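Local coordinates for protein ThreeFoil (Artificial gene, PDB 3PG0) that is a designed three-fold symmetric beta-trefoil that binds a sodium ion and, as in ricin-type lectins, probably sugars, at residues D41-S46 and G50-Q55. Residues are numbered along the deposited sequence; the frame is centred on the assembly and turned at random.
With NA (sodium ion), chain G.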
# COMPACT_ATOMS: atom_id res chain seq x y z
N ASP A 41 -6.87 -0.78 -0.93
CA ASP A 41 -8.18 -0.23 -0.60
C ASP A 41 -8.25 0.14 0.89
O ASP A 41 -7.86 -0.65 1.75
CB ASP A 41 -9.21 -1.32 -0.96
CG ASP A 41 -10.64 -0.94 -0.61
OD1 ASP A 41 -10.94 -0.65 0.57
OD2 ASP A 41 -11.48 -0.99 -1.52
N VAL A 42 -8.73 1.36 1.19
CA VAL A 42 -8.99 1.70 2.59
C VAL A 42 -10.41 1.26 2.95
O VAL A 42 -11.40 1.75 2.38
CB VAL A 42 -8.83 3.19 2.90
CG1 VAL A 42 -9.13 3.46 4.38
CG2 VAL A 42 -7.42 3.67 2.54
N GLU A 43 -10.49 0.36 3.92
CA GLU A 43 -11.69 -0.42 4.20
C GLU A 43 -12.94 0.42 4.42
O GLU A 43 -12.99 1.27 5.33
CB GLU A 43 -11.44 -1.34 5.39
CG GLU A 43 -12.58 -2.29 5.67
CD GLU A 43 -12.22 -3.32 6.71
OE1 GLU A 43 -11.57 -2.95 7.71
OE2 GLU A 43 -12.57 -4.50 6.51
N ASN A 44 -13.94 0.19 3.57
CA ASN A 44 -15.25 0.81 3.69
C ASN A 44 -15.23 2.34 3.60
O ASN A 44 -16.15 3.02 4.06
CB ASN A 44 -15.97 0.34 4.96
CG ASN A 44 -16.26 -1.16 4.92
OD1 ASN A 44 -16.56 -1.72 3.86
ND2 ASN A 44 -16.17 -1.81 6.07
N ALA A 45 -14.16 2.86 3.00
CA ALA A 45 -14.00 4.29 2.77
C ALA A 45 -14.02 5.10 4.06
O ALA A 45 -14.37 6.28 4.07
CB ALA A 45 -15.05 4.81 1.77
N SER A 46 -13.62 4.47 5.15
CA SER A 46 -13.45 5.22 6.39
C SER A 46 -12.34 6.24 6.21
O SER A 46 -11.27 5.90 5.67
CB SER A 46 -13.06 4.29 7.53
OG SER A 46 -12.80 5.05 8.69
N GLY A 50 -6.25 5.12 11.52
CA GLY A 50 -6.24 3.72 11.91
C GLY A 50 -7.12 2.80 11.08
O GLY A 50 -7.13 1.58 11.31
N ALA A 51 -7.87 3.36 10.12
CA ALA A 51 -8.70 2.50 9.26
C ALA A 51 -7.81 1.50 8.55
O ALA A 51 -6.69 1.81 8.16
CB ALA A 51 -9.47 3.33 8.24
N ASN A 52 -8.32 0.28 8.39
CA ASN A 52 -7.49 -0.80 7.86
C ASN A 52 -7.33 -0.70 6.35
O ASN A 52 -8.24 -0.27 5.66
CB ASN A 52 -8.11 -2.15 8.20
CG ASN A 52 -7.11 -3.29 8.07
OD1 ASN A 52 -5.91 -3.08 8.22
ND2 ASN A 52 -7.58 -4.48 7.75
N VAL A 53 -6.16 -1.11 5.86
CA VAL A 53 -5.93 -1.18 4.42
C VAL A 53 -5.98 -2.65 4.00
O VAL A 53 -5.37 -3.51 4.63
CB VAL A 53 -4.58 -0.53 4.03
CG1 VAL A 53 -4.22 -0.84 2.56
CG2 VAL A 53 -4.65 0.97 4.29
N ILE A 54 -6.73 -2.91 2.94
CA ILE A 54 -7.05 -4.27 2.51
C ILE A 54 -6.90 -4.34 1.01
O ILE A 54 -6.53 -3.37 0.35
CB ILE A 54 -8.50 -4.64 2.87
CG1 ILE A 54 -9.49 -3.65 2.22
CG2 ILE A 54 -8.69 -4.69 4.38
CD1 ILE A 54 -10.97 -4.02 2.45
N GLN A 55 -7.18 -5.51 0.46
CA GLN A 55 -7.29 -5.67 -0.98
C GLN A 55 -8.76 -5.81 -1.33
O GLN A 55 -9.53 -6.41 -0.59
CB GLN A 55 -6.48 -6.89 -1.43
CG GLN A 55 -7.21 -7.85 -2.30
CD GLN A 55 -6.40 -9.09 -2.59
OE1 GLN A 55 -5.31 -9.02 -3.19
NE2 GLN A 55 -6.92 -10.24 -2.18
NA NA G . -4.10 -4.00 6.77
O HOH W 1 -10.95 -0.52 9.23
O HOH W 2 -10.09 -5.72 7.77
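Asp41 and Ile54 form an antiparallel hydrogen-bonded pair: Ile54 N reaches Asp41 O at 2.8 Å with a nearly straight N-H...O angle of 170°, while the return bond from Asp41 N to Ile54 O is more bent. Two residues on, Glu43 N donates to Asn52 O at 2.9 Å, and Val42 and Val53 between them make a non-hydrogen-bonded pair.

The two sheet faces differ in chemistry. On one, Val42 CG1 packs on the methyl of Ala51 (CB, 3.9 Å), and its CG2 meets Val53 CG2. On the other, Asp41 and Ile54 run side by side. With chi1 at 58°, Ile54 CG1 sits between its own backbone N and carbonyl carbon and lies 3.7 Å from Asp41 OD1, while Asp41 OD2 is hydrogen-bonded to Gln64 NE2; Ile54 CD1 reaches Glu43 CG (4.0 Å), the two side chains crossing at about a right angle. The Glu43 carboxylate is turned 59° from the Asn52 amide, and OE1 comes 3.6 Å from Asn52 CB. Two waters link the residues: one donates to Glu43 OE1 and accepts from the backbone Asn52 N; the other accepts from Asn52 ND2 and donates weakly to Glu43 OE2.

Asn52 OD1 and Val53 O each bind the sodium ion at 2.5 Å, and Asn99, Val100, Asn146 and Val147 complete its six-oxygen shell. The hairpin of strands 39-42 and 53-56 thus supplies one third of the three-fold metal site of this beta-trefoil, while Val42 and Ala51 lean on Gln102 of strand 100-103.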